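Local coordinates for protein putative cathepsin d (Ixodes ricinus, PDB 5N7Q) that probably cleaves proteins as a cathepsin D-like aspartic endopeptidase of the pepsin family, and is held here with the inhibitor pepstatin A, at residues A[175-180]-A[184-189]; A[272-277]-A[312-317]; A[93-98]-A[138-143]. All coordinates share one frame; numbering follows the deposited sequence.

Contact 1. Residues A[175-180]-A[184-189]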
ATOM      1  N   GLY A 175     -14.259  -7.554   4.628  1.00  7.81           N
ATOM      2  CA  GLY A 175     -15.643  -8.017   4.508  1.00  7.84           C
ATOM      3  C   GLY A 175     -16.686  -6.932   4.646  1.00  8.15           C
ATOM      4  O   GLY A 175     -17.844  -7.199   4.917  1.00  8.78           O
ATOM      5  N   GLY A 176     -16.302  -5.684   4.422  1.00  8.10           N
ATOM      6  CA  GLY A 176     -17.291  -4.619   4.466  1.00  8.40           C
ATOM      7  C   GLY A 176     -16.811  -3.306   3.884  1.00  8.38           C
ATOM      8  O   GLY A 176     -15.604  -3.139   3.593  1.00  8.78           O
ATOM      9  N   ILE A 177     -17.763  -2.385   3.722  1.00  7.92           N
ATOM     10  CA  ILE A 177     -17.521  -0.997   3.289  1.00  8.17           C
ATOM     11  C   ILE A 177     -18.185  -0.118   4.329  1.00  8.17           C
ATOM     12  O   ILE A 177     -19.379  -0.251   4.527  1.00  8.44           O
ATOM     13  CB  ILE A 177     -18.175  -0.698   1.911  1.00  8.20           C
ATOM     14  CG1 ILE A 177     -17.781  -1.723   0.841  1.00  8.32           C
ATOM     15  CG2 ILE A 177     -17.837   0.722   1.478  1.00  8.43           C
ATOM     16  CD1 ILE A 177     -18.562  -1.602  -0.466  1.00  8.70           C
ATOM     17  N   ASP A 178     -17.430   0.774   4.981  1.00  8.27           N
ATOM     18  CA  ASP A 178     -17.968   1.584   6.085  1.00  8.58           C
ATOM     19  C   ASP A 178     -18.271   2.975   5.544  1.00  8.48           C
ATOM     20  O   ASP A 178     -17.350   3.767   5.298  1.00  7.80           O
ATOM     21  CB  ASP A 178     -16.950   1.653   7.213  1.00  8.96           C
ATOM     22  CG  ASP A 178     -17.480   2.302   8.459  1.00  9.48           C
ATOM     23  OD1 ASP A 178     -18.582   2.883   8.462  1.00  9.81           O
ATOM     24  OD2 ASP A 178     -16.781   2.208   9.481  1.00 11.27           O
ATOM     25  N   HIS A 179     -19.560   3.302   5.412  1.00  8.72           N
ATOM     26  CA  HIS A 179     -19.968   4.625   4.940  1.00  9.06           C
ATOM     27  C   HIS A 179     -19.624   5.711   5.976  1.00  9.10           C
ATOM     28  O   HIS A 179     -19.626   6.878   5.627  1.00  9.62           O
ATOM     29  CB  HIS A 179     -21.467   4.642   4.578  1.00  9.31           C
ATOM     30  CG  HIS A 179     -21.854   5.669   3.550  1.00  9.04           C
ATOM     31  ND1 HIS A 179     -21.294   6.929   3.489  1.00  8.97           N
ATOM     32  CD2 HIS A 179     -22.734   5.605   2.523  1.00  9.76           C
ATOM     33  CE1 HIS A 179     -21.844   7.605   2.494  1.00  9.31           C
ATOM     34  NE2 HIS A 179     -22.716   6.819   1.890  1.00  9.74           N
ATOM     35  N   ASP A 180     -19.253   5.361   7.214  1.00  9.11           N
ATOM     36  CA  ASP A 180     -18.759   6.372   8.126  1.00  9.34           C
ATOM     37  C   ASP A 180     -17.340   6.823   7.791  1.00  9.69           C
ATOM     38  O   ASP A 180     -16.851   7.770   8.401  1.00 11.79           O
ATOM     39  CB  ASP A 180     -18.953   5.944   9.579  1.00  9.03           C
ATOM     40  CG  ASP A 180     -20.438   5.901   9.989  1.00  9.29           C
ATOM     41  OD1 ASP A 180     -21.220   6.734   9.441  1.00  9.51           O
ATOM     42  OD2 ASP A 180     -20.799   5.010  10.809  1.00  9.30           O
ATOM     43  N   GLY A 184     -20.626  11.193   0.013  1.00 11.43           N
ATOM     44  CA  GLY A 184     -21.092  11.078  -1.365  1.00 11.45           C
ATOM     45  C   GLY A 184     -21.320   9.623  -1.750  1.00 11.62           C
ATOM     46  O   GLY A 184     -21.782   8.799  -0.944  1.00 11.27           O
ATOM     47  N   SER A 185     -20.992   9.317  -3.002  1.00 11.29           N
ATOM     48  CA  SER A 185     -21.206   8.011  -3.617  0.50 11.95           C
ATOM     49  C   SER A 185     -19.881   7.461  -4.117  1.00 10.87           C
ATOM     50  O   SER A 185     -18.983   8.225  -4.504  1.00 11.97           O
ATOM     51  CB  SER A 185     -22.158   8.133  -4.804  0.50 13.01           C
ATOM     52  OG  SER A 185     -21.575   8.892  -5.852  0.50 15.14           O
ATOM     53  N   ILE A 186     -19.755   6.152  -4.081  1.00  9.48           N
ATOM     54  CA  ILE A 186     -18.585   5.457  -4.603  1.00  9.00           C
ATOM     55  C   ILE A 186     -18.602   5.492  -6.119  1.00  9.42           C
ATOM     56  O   ILE A 186     -19.643   5.222  -6.747  1.00 10.31           O
ATOM     57  CB  ILE A 186     -18.568   3.995  -4.111  1.00  8.43           C
ATOM     58  CG1 ILE A 186     -18.362   3.932  -2.599  1.00  8.62           C
ATOM     59  CG2 ILE A 186     -17.394   3.245  -4.707  1.00  8.48           C
ATOM     60  CD1 ILE A 186     -18.809   2.633  -1.962  1.00  8.79           C
ATOM     61  N   THR A 187     -17.442   5.810  -6.690  1.00  8.81           N
ATOM     62  CA  THR A 187     -17.170   5.584  -8.135  1.00  8.83           C
ATOM     63  C   THR A 187     -16.361   4.318  -8.336  1.00  8.99           C
ATOM     64  O   THR A 187     -15.270   4.206  -7.783  1.00  9.16           O
ATOM     65  CB  THR A 187     -16.371   6.768  -8.696  1.00  9.00           C
ATOM     66  OG1 THR A 187     -17.152   7.956  -8.546  1.00 10.20           O
ATOM     67  CG2 THR A 187     -16.076   6.581 -10.172  1.00  9.25           C
ATOM     68  N   TYR A 188     -16.885   3.382  -9.142  1.00  8.66           N
ATOM     69  CA  TYR A 188     -16.178   2.140  -9.418  1.00  8.88           C
ATOM     70  C   TYR A 188     -15.471   2.197 -10.760  1.00  9.43           C
ATOM     71  O   TYR A 188     -15.932   2.868 -11.683  1.00  9.77           O
ATOM     72  CB  TYR A 188     -17.150   0.960  -9.363  1.00  9.04           C
ATOM     73  CG  TYR A 188     -17.531   0.562  -7.953  1.00  9.04           C
ATOM     74  CD1 TYR A 188     -16.635  -0.115  -7.153  1.00  9.03           C
ATOM     75  CD2 TYR A 188     -18.790   0.870  -7.429  1.00  9.01           C
ATOM     76  CE1 TYR A 188     -16.953  -0.486  -5.853  1.00  9.11           C
ATOM     77  CE2 TYR A 188     -19.135   0.506  -6.123  1.00  9.34           C
ATOM     78  CZ  TYR A 188     -18.219  -0.191  -5.346  1.00  9.33           C
ATOM     79  OH  TYR A 188     -18.524  -0.558  -4.059  1.00 10.00           O
ATOM     80  N   VAL A 189     -14.354   1.489 -10.842  1.00  8.74           N
ATOM     81  CA  VAL A 189     -13.580   1.286 -12.068  1.00  8.96           C
ATOM     82  C   VAL A 189     -13.280  -0.233 -12.144  1.00  8.81           C
ATOM     83  O   VAL A 189     -12.884  -0.845 -11.152  1.00  9.93           O
ATOM     84  CB  VAL A 189     -12.302   2.171 -12.115  1.00  9.05           C
ATOM     85  CG1 VAL A 189     -11.329   1.851 -10.991  1.00  9.01           C
ATOM     86  CG2 VAL A 189     -11.663   2.116 -13.487  1.00  9.72           C
TER
HETATM   87  O   HOH W   1     -24.042   7.437  -0.369  1.00 11.90           O

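Contact 2. Residues A[272-277]-A[312-317]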
ATOM      1  N   PHE A 272      -6.824  13.498 -11.041  1.00 11.21           N
ATOM      2  CA  PHE A 272      -6.892  12.212 -11.751  1.00 11.57           C
ATOM      3  C   PHE A 272      -8.331  11.972 -12.132  1.00 11.33           C
ATOM      4  O   PHE A 272      -9.228  12.117 -11.300  1.00 11.51           O
ATOM      5  CB  PHE A 272      -6.409  11.058 -10.856  1.00 11.25           C
ATOM      6  CG  PHE A 272      -4.936  11.067 -10.637  1.00 11.24           C
ATOM      7  CD1 PHE A 272      -4.377  11.984  -9.745  1.00 11.60           C
ATOM      8  CD2 PHE A 272      -4.094  10.201 -11.329  1.00 10.82           C
ATOM      9  CE1 PHE A 272      -3.003  12.035  -9.570  1.00 11.90           C
ATOM     10  CE2 PHE A 272      -2.723  10.256 -11.155  1.00 11.46           C
ATOM     11  CZ  PHE A 272      -2.180  11.173 -10.283  1.00 11.43           C
ATOM     12  N   THR A 273      -8.568  11.696 -13.409  1.00 10.59           N
ATOM     13  CA  THR A 273      -9.915  11.426 -13.896  1.00 10.98           C
ATOM     14  C   THR A 273     -10.053   9.920 -14.058  1.00 10.60           C
ATOM     15  O   THR A 273      -9.307   9.296 -14.802  1.00 10.20           O
ATOM     16  CB  THR A 273     -10.211  12.157 -15.209  1.00 11.22           C
ATOM     17  OG1 THR A 273     -10.142  13.577 -14.977  1.00 13.07           O
ATOM     18  CG2 THR A 273     -11.638  11.791 -15.697  1.00 11.66           C
ATOM     19  N   ILE A 274     -11.024   9.338 -13.354  1.00 10.31           N
ATOM     20  CA  ILE A 274     -11.215   7.897 -13.314  1.00 10.41           C
ATOM     21  C   ILE A 274     -12.700   7.642 -13.464  1.00 10.73           C
ATOM     22  O   ILE A 274     -13.500   8.246 -12.762  1.00 10.95           O
ATOM     23  CB  ILE A 274     -10.719   7.288 -11.966  1.00 10.60           C
ATOM     24  CG1 ILE A 274      -9.273   7.747 -11.660  1.00 10.93           C
ATOM     25  CG2 ILE A 274     -10.871   5.779 -12.001  1.00 11.47           C
ATOM     26  CD1 ILE A 274      -8.796   7.362 -10.262  1.00 11.10           C
ATOM     27  N   SER A 275     -13.061   6.795 -14.417  1.00 11.55           N
ATOM     28  CA  SER A 275     -14.479   6.556 -14.760  1.00 11.60           C
ATOM     29  C   SER A 275     -15.250   7.862 -15.024  1.00 12.27           C
ATOM     30  O   SER A 275     -16.420   7.992 -14.678  1.00 13.13           O
ATOM     31  CB  SER A 275     -15.157   5.680 -13.697  1.00 12.02           C
ATOM     32  OG  SER A 275     -14.578   4.371 -13.688  1.00 12.54           O
ATOM     33  N   GLY A 276     -14.565   8.823 -15.642  1.00 12.42           N
ATOM     34  CA  GLY A 276     -15.159  10.093 -15.990  1.00 13.27           C
ATOM     35  C   GLY A 276     -15.298  11.114 -14.894  1.00 14.29           C
ATOM     36  O   GLY A 276     -15.737  12.233 -15.169  1.00 15.97           O
ATOM     37  N   LYS A 277     -14.929  10.756 -13.668  1.00 13.13           N
ATOM     38  CA  LYS A 277     -15.039  11.648 -12.520  1.00 13.63           C
ATOM     39  C   LYS A 277     -13.659  12.162 -12.122  1.00 13.11           C
ATOM     40  O   LYS A 277     -12.656  11.432 -12.175  1.00 11.95           O
ATOM     41  CB  LYS A 277     -15.690  10.936 -11.347  1.00 15.69           C
ATOM     42  CG  LYS A 277     -15.862  11.843 -10.148  1.00 18.28           C
ATOM     43  CD  LYS A 277     -16.745  11.251  -9.077  1.00 20.61           C
ATOM     44  CE  LYS A 277     -16.828  12.182  -7.889  1.00 23.47           C
ATOM     45  NZ  LYS A 277     -17.658  13.391  -8.149  1.00 26.32           N
ATOM     46  N   TRP A 312       0.817   4.198 -13.492  1.00 10.59           N
ATOM     47  CA  TRP A 312       0.878   5.045 -12.318  1.00 10.32           C
ATOM     48  C   TRP A 312       0.522   4.217 -11.111  1.00 10.04           C
ATOM     49  O   TRP A 312      -0.452   3.443 -11.134  1.00 11.09           O
ATOM     50  CB  TRP A 312      -0.142   6.184 -12.422  1.00 10.81           C
ATOM     51  CG  TRP A 312       0.131   7.162 -13.552  1.00 11.17           C
ATOM     52  CD1 TRP A 312      -0.089   6.960 -14.884  1.00 11.65           C
ATOM     53  CD2 TRP A 312       0.644   8.505 -13.433  1.00 11.19           C
ATOM     54  NE1 TRP A 312       0.248   8.086 -15.604  1.00 12.23           N
ATOM     55  CE2 TRP A 312       0.708   9.046 -14.741  1.00 11.55           C
ATOM     56  CE3 TRP A 312       1.047   9.299 -12.349  1.00 11.67           C
ATOM     57  CZ2 TRP A 312       1.179  10.342 -14.990  1.00 12.20           C
ATOM     58  CZ3 TRP A 312       1.509  10.581 -12.603  1.00 12.56           C
ATOM     59  CH2 TRP A 312       1.554  11.091 -13.914  1.00 12.29           C
ATOM     60  N   ILE A 313       1.303   4.344 -10.053  1.00  9.14           N
ATOM     61  CA  ILE A 313       0.932   3.721  -8.781  1.00  8.81           C
ATOM     62  C   ILE A 313       0.297   4.791  -7.898  1.00  8.28           C
ATOM     63  O   ILE A 313       0.965   5.787  -7.533  1.00  8.49           O
ATOM     64  CB  ILE A 313       2.122   3.088  -8.045  1.00  9.36           C
ATOM     65  CG1 ILE A 313       2.803   1.978  -8.882  1.00  9.55           C
ATOM     66  CG2 ILE A 313       1.642   2.534  -6.705  1.00  9.11           C
ATOM     67  CD1 ILE A 313       4.060   1.389  -8.249  1.00 10.14           C
ATOM     68  N   LEU A 314      -0.972   4.606  -7.588  1.00  7.75           N
ATOM     69  CA  LEU A 314      -1.706   5.476  -6.676  1.00  7.91           C
ATOM     70  C   LEU A 314      -1.521   4.931  -5.264  1.00  7.32           C
ATOM     71  O   LEU A 314      -2.169   3.992  -4.854  1.00  6.91           O
ATOM     72  CB  LEU A 314      -3.174   5.550  -7.094  1.00  8.53           C
ATOM     73  CG  LEU A 314      -3.464   6.045  -8.521  1.00  9.11           C
ATOM     74  CD1 LEU A 314      -4.943   6.232  -8.745  1.00  9.88           C
ATOM     75  CD2 LEU A 314      -2.716   7.335  -8.793  1.00  9.65           C
ATOM     76  N   GLY A 315      -0.560   5.495  -4.550  1.00  6.98           N
ATOM     77  CA  GLY A 315      -0.235   5.124  -3.183  1.00  7.12           C
ATOM     78  C   GLY A 315      -0.955   6.000  -2.181  1.00  6.88           C
ATOM     79  O   GLY A 315      -2.009   6.565  -2.486  1.00  7.08           O
ATOM     80  N   ASP A 316      -0.391   6.078  -0.967  1.00  6.95           N
ATOM     81  CA  ASP A 316      -1.082   6.652   0.179  1.00  7.51           C
ATOM     82  C   ASP A 316      -1.453   8.125  -0.031  1.00  7.64           C
ATOM     83  O   ASP A 316      -2.445   8.608   0.503  1.00  7.75           O
ATOM     84  CB  ASP A 316      -0.255   6.507   1.458  1.00  8.02           C
ATOM     85  CG  ASP A 316       0.128   5.068   1.786  1.00  8.34           C
ATOM     86  OD1 ASP A 316      -0.615   4.132   1.358  1.00  8.37           O
ATOM     87  OD2 ASP A 316       1.166   4.871   2.488  1.00  9.50           O
ATOM     88  N   VAL A 317      -0.667   8.853  -0.817  1.00  7.59           N
ATOM     89  CA  VAL A 317      -1.041  10.241  -1.163  1.00  7.77           C
ATOM     90  C   VAL A 317      -2.458  10.333  -1.746  1.00  7.81           C
ATOM     91  O   VAL A 317      -3.206  11.268  -1.442  1.00  7.35           O
ATOM     92  CB  VAL A 317       0.002  10.848  -2.133  1.00  8.09           C
ATOM     93  CG1 VAL A 317      -0.573  12.017  -2.909  1.00  8.18           C
ATOM     94  CG2 VAL A 317       1.241  11.230  -1.364  1.00  9.01           C
TER

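Contact 3. Residues A[93-98]-A[138-143]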
ATOM      1  N   CYS A  93      -3.337 -17.742  11.073  1.00 10.34           N
ATOM      2  CA  CYS A  93      -3.118 -16.284  11.015  1.00 10.69           C
ATOM      3  C   CYS A  93      -4.396 -15.603  11.495  1.00 10.66           C
ATOM      4  O   CYS A  93      -5.491 -15.949  11.037  1.00 11.39           O
ATOM      5  CB  CYS A  93      -2.827 -15.843   9.580  1.00 10.86           C
ATOM      6  SG  CYS A  93      -2.621 -14.046   9.356  1.00 12.16           S
ATOM      7  N   ARG A  94      -4.260 -14.696  12.456  1.00 10.37           N
ATOM      8  CA  ARG A  94      -5.406 -13.978  13.014  1.00 10.68           C
ATOM      9  C   ARG A  94      -5.344 -12.499  12.708  1.00 10.74           C
ATOM     10  O   ARG A  94      -4.326 -11.843  12.930  1.00 10.95           O
ATOM     11  CB  ARG A  94      -5.478 -14.156  14.535  1.00 11.21           C
ATOM     12  CG  ARG A  94      -5.605 -15.601  14.942  1.00 12.57           C
ATOM     13  CD  ARG A  94      -5.726 -15.741  16.443  1.00 13.66           C
ATOM     14  NE  ARG A  94      -5.507 -17.113  16.856  1.00 15.52           N
ATOM     15  CZ  ARG A  94      -4.318 -17.721  16.872  1.00 15.70           C
ATOM     16  NH1 ARG A  94      -3.190 -17.089  16.497  1.00 15.31           N
ATOM     17  NH2 ARG A  94      -4.248 -18.979  17.298  1.00 16.03           N
ATOM     18  N   ILE A  95      -6.485 -11.996  12.242  1.00 10.94           N
ATOM     19  CA  ILE A  95      -6.743 -10.577  12.024  1.00 11.30           C
ATOM     20  C   ILE A  95      -8.042 -10.250  12.761  1.00 11.17           C
ATOM     21  O   ILE A  95      -9.096 -10.796  12.439  1.00 12.04           O
ATOM     22  CB  ILE A  95      -6.931 -10.249  10.539  1.00 11.43           C
ATOM     23  CG1 ILE A  95      -5.643 -10.538   9.761  1.00 11.50           C
ATOM     24  CG2 ILE A  95      -7.409  -8.806  10.374  1.00 12.52           C
ATOM     25  CD1 ILE A  95      -5.812 -10.471   8.255  1.00 11.72           C
ATOM     26  N   GLY A  96      -7.941  -9.449  13.814  1.00 12.67           N
ATOM     27  CA  GLY A  96      -9.073  -9.233  14.708  1.00 13.30           C
ATOM     28  C   GLY A  96      -9.607 -10.576  15.183  1.00 13.96           C
ATOM     29  O   GLY A  96      -8.819 -11.422  15.636  1.00 13.49           O
ATOM     30  N   SER A  97     -10.911 -10.792  15.056  1.00 14.04           N
ATOM     31  CA  SER A  97     -11.533 -12.052  15.465  1.00 14.33           C
ATOM     32  C   SER A  97     -11.550 -13.102  14.351  1.00 13.74           C
ATOM     33  O   SER A  97     -12.086 -14.199  14.539  1.00 14.10           O
ATOM     34  CB  SER A  97     -12.956 -11.792  15.996  1.00 15.44           C
ATOM     35  OG  SER A  97     -13.805 -11.411  14.938  1.00 18.78           O
ATOM     36  N   ALA A  98     -10.948 -12.806  13.200  1.00 12.89           N
ATOM     37  CA  ALA A  98     -10.857 -13.777  12.118  1.00 13.09           C
ATOM     38  C   ALA A  98      -9.713 -14.741  12.405  1.00 13.33           C
ATOM     39  O   ALA A  98      -8.614 -14.295  12.691  1.00 13.41           O
ATOM     40  CB  ALA A  98     -10.629 -13.101  10.779  1.00 13.40           C
ATOM     41  N   VAL A 138      -1.259 -19.334  -1.268  1.00  9.73           N
ATOM     42  CA  VAL A 138      -2.562 -18.656  -1.132  1.00  9.65           C
ATOM     43  C   VAL A 138      -2.447 -17.391  -0.283  1.00  8.98           C
ATOM     44  O   VAL A 138      -2.006 -17.446   0.878  1.00  9.05           O
ATOM     45  CB  VAL A 138      -3.676 -19.602  -0.605  1.00 10.32           C
ATOM     46  CG1 VAL A 138      -3.398 -20.131   0.783  1.00 11.34           C
ATOM     47  CG2 VAL A 138      -5.024 -18.882  -0.632  1.00 10.88           C
ATOM     48  N   PRO A 139      -2.864 -16.226  -0.823  1.00  8.23           N
ATOM     49  CA  PRO A 139      -2.848 -15.029   0.017  1.00  8.23           C
ATOM     50  C   PRO A 139      -3.887 -15.042   1.122  1.00  7.95           C
ATOM     51  O   PRO A 139      -4.883 -15.769   1.069  1.00  8.41           O
ATOM     52  CB  PRO A 139      -3.157 -13.902  -0.966  1.00  8.17           C
ATOM     53  CG  PRO A 139      -2.795 -14.457  -2.316  1.00  8.04           C
ATOM     54  CD  PRO A 139      -3.202 -15.896  -2.213  1.00  8.05           C
ATOM     55  N   VAL A 140      -3.626 -14.244   2.139  1.00  8.08           N
ATOM     56  CA  VAL A 140      -4.476 -14.171   3.311  1.00  8.45           C
ATOM     57  C   VAL A 140      -5.933 -13.918   2.943  1.00  8.01           C
ATOM     58  O   VAL A 140      -6.820 -14.660   3.385  1.00  7.99           O
ATOM     59  CB  VAL A 140      -3.971 -13.129   4.321  1.00  9.45           C
ATOM     60  CG1 VAL A 140      -4.961 -12.970   5.464  1.00 10.09           C
ATOM     61  CG2 VAL A 140      -2.632 -13.559   4.887  1.00  9.27           C
ATOM     62  N   PHE A 141      -6.199 -12.925   2.085  1.00  7.66           N
ATOM     63  CA  PHE A 141      -7.589 -12.594   1.800  1.00  8.33           C
ATOM     64  C   PHE A 141      -8.243 -13.722   1.027  1.00  8.26           C
ATOM     65  O   PHE A 141      -9.406 -14.043   1.233  1.00  8.57           O
ATOM     66  CB  PHE A 141      -7.753 -11.296   1.038  1.00  8.02           C
ATOM     67  CG  PHE A 141      -9.179 -10.799   0.969  1.00  8.33           C
ATOM     68  CD1 PHE A 141      -9.861 -10.418   2.132  1.00  8.72           C
ATOM     69  CD2 PHE A 141      -9.847 -10.682  -0.248  1.00  8.41           C
ATOM     70  CE1 PHE A 141     -11.170  -9.955   2.092  1.00  8.77           C
ATOM     71  CE2 PHE A 141     -11.145 -10.197  -0.299  1.00  8.55           C
ATOM     72  CZ  PHE A 141     -11.806  -9.820   0.881  1.00  8.36           C
ATOM     73  N   ASP A 142      -7.489 -14.317   0.097  1.00  8.70           N
ATOM     74  CA  ASP A 142      -8.008 -15.466  -0.626  1.00  9.40           C
ATOM     75  C   ASP A 142      -8.369 -16.640   0.285  1.00  9.68           C
ATOM     76  O   ASP A 142      -9.380 -17.333   0.087  1.00  9.92           O
ATOM     77  CB  ASP A 142      -6.956 -15.919  -1.626  1.00  9.83           C
ATOM     78  CG  ASP A 142      -6.962 -15.071  -2.865  1.00  9.97           C
ATOM     79  OD1 ASP A 142      -6.545 -13.899  -2.770  1.00 10.12           O
ATOM     80  OD2 ASP A 142      -7.434 -15.554  -3.907  1.00 11.10           O
ATOM     81  N   ASN A 143      -7.530 -16.856   1.291  1.00  9.70           N
ATOM     82  CA  ASN A 143      -7.774 -17.906   2.290  1.00 10.31           C
ATOM     83  C   ASN A 143      -9.020 -17.583   3.152  1.00  9.85           C
ATOM     84  O   ASN A 143      -9.843 -18.467   3.415  1.00  9.50           O
ATOM     85  CB  ASN A 143      -6.525 -18.082   3.156  1.00 11.11           C
ATOM     86  CG  ASN A 143      -6.326 -19.502   3.631  1.00 12.57           C
ATOM     87  OD1 ASN A 143      -7.015 -20.431   3.192  1.00 13.99           O
ATOM     88  ND2 ASN A 143      -5.384 -19.680   4.542  1.00 13.09           N
TER

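Contact 1. Residues A[175-180]-A[184-189]
Ile177 and Ile186 meet tip to tip through unlike branches: the short one of Ile177 ends in CG2, 4.1 Å from CD1 at the end of the long branch of Ile186. The long branch of Ile177 serves a second partner. With CG1 anti to the carbonyl carbon (chi1 -52°), it carries CD1 to 3.7 Å from OH of Tyr188, whose side chain arrives from the opposite direction. Within its own segment Ile186 lays CG2 over one face of the Tyr188 ring, near the rim. A beta-branched residue suits such a place because its two arms can pack in different directions. This apolar patch joins the turn after strand 170-174 to the start of strand 187-190, over the antiparallel strands that lie beneath both lobes in pepsin-like proteases; Ile177, Ile186 and Tyr188 all rest on Ile325 of strand 322-327. Polar contact runs through water. His179 NE2 and Gly184 O, 3.6 Å apart, are bridged by one molecule that lies in the imidazole plane 2.7 Å from NE2 and donates to Gly184 O, also at 2.7 Å. Tyr182 stacks on the imidazole. Gly184 has a positive phi (77°), which favours glycine. Before it, Asp178 OD1 accepts from Asp180 N at 2.9 Å, an Asx turn in which the donor stands above the carboxylate plane.

Contact 2. Residues A[272-277]-A[312-317]
Phe272 drives the edge of its ring toward the face of the Trp312 indole, with CE2 4.1 Å from CE3 of the tryptophan. The pair is an offset edge-to-face stack: the planes stand at 84°, and the Phe272 ring and the six-membered ring of Trp312 have centroids 5.8 Å apart. With CG beside the backbone N (chi1 -72°), Phe272 carries its ring edge across to Trp312. Leu314 adds a second contact. Its CD2 lies 3.8 Å from Phe272 CE2 and makes an off-centre CH-pi approach, 4.2 Å from the Phe272 ring centroid, as the two side chains slide past each other in opposite directions. The other methyl, Leu314 CD1, reaches Ile274 CD1 at 4.3 Å, so the forked leucine fills between a ring and an aliphatic chain.

Further out, Ile233 touches Phe272, Trp312 and Leu314, while Val204 and Phe199 of strand 198-206 back Phe272 and Leu314 respectively. The strand of Phe272 and Ile274 ends in a type I' turn, where Ser275 and Gly276 both take positive phi; the turn is closed by Ile274 N to Lys277 O and Lys277 N to Ile274 O. Strands 272-274 and 312-314 run nearly perpendicular, with axes 11.9 Å apart, as layers packed through side chains.

Strand 312-314 lies between 222-226, parallel to it, and 233-235, antiparallel: the middle strand of the psi motif of pepsin-like proteases, here followed by Gly315 at the N-cap of helix 316-319. Asp227, the probable catalytic aspartate of this lobe, is about 7 Å from the Leu314 side chain, and Ile313 packs against the bound peptide.

Contact 3. Residues A[93-98]-A[138-143]
Val140 sets its two methyls against Ile95 and Cys93, and its side chain is short enough to trace completely. The bond from CA to CB already points at segment 93-98, and at CB the chain forks. CG1, anti to the backbone N (chi1 174°), goes out to meet the end of Ile95: its distance to Ile95 CD1 is 3.8 Å, and the two side chains approach tip to tip. CG2, on the other arm, lies 4.5 Å from Cys93 SG, a looser touch with a polarisable sulfur. A valine fits the first turn of a helix here because its compact fork offers a methyl to each of two strand residues without a long chain to fold away.

On the strand side, Ile95 reaches across by extension: a second torsion of 170° keeps its long branch stretched out to CD1. Cys93, two residues earlier, points the same way from the strand; it belongs to none of the three disulfides of this protein. Beyond Ile95 the chain reverses in a type II' turn, where the positive phi of Gly96 favours glycine, and Ala98 N bonds back to Ile95 O at 2.8 Å.

Pro139 occupies the N-cap position of the helix and accepts through its O from Asn143 N at 2.9 Å.

The start of helix 140-146 thus rests on the end of strand 82-95. Gln103 of strand 103-112 touches Val140 and Cys93 and is hydrogen-bonded to Asn143. The helix also packs against strand 170-174, where Phe174 touches both Ile95 and Phe141.

From the N terminus, contact 3 comes first, joining the end of strand 82-95 to helix 140-146 across 39 intervening residues within the N-terminal lobe. Contact 1 follows and closes a tight loop, with three residues between its segments, where the chain passes along the sheet beneath both lobes. Contact 2 closes last, over 34 residues, in the C-terminal lobe near the active site. The three loops follow in series, neither nested nor crossing. Contacts 1 and 2 nonetheless touch: Ser275 OG probably hydrogen-bonds to Tyr188 O, tying the turn of 272-277 to strand 187-190. Contacts 2 and 3 lie on opposite sides of the chain's centre, about 28 Å apart between centres.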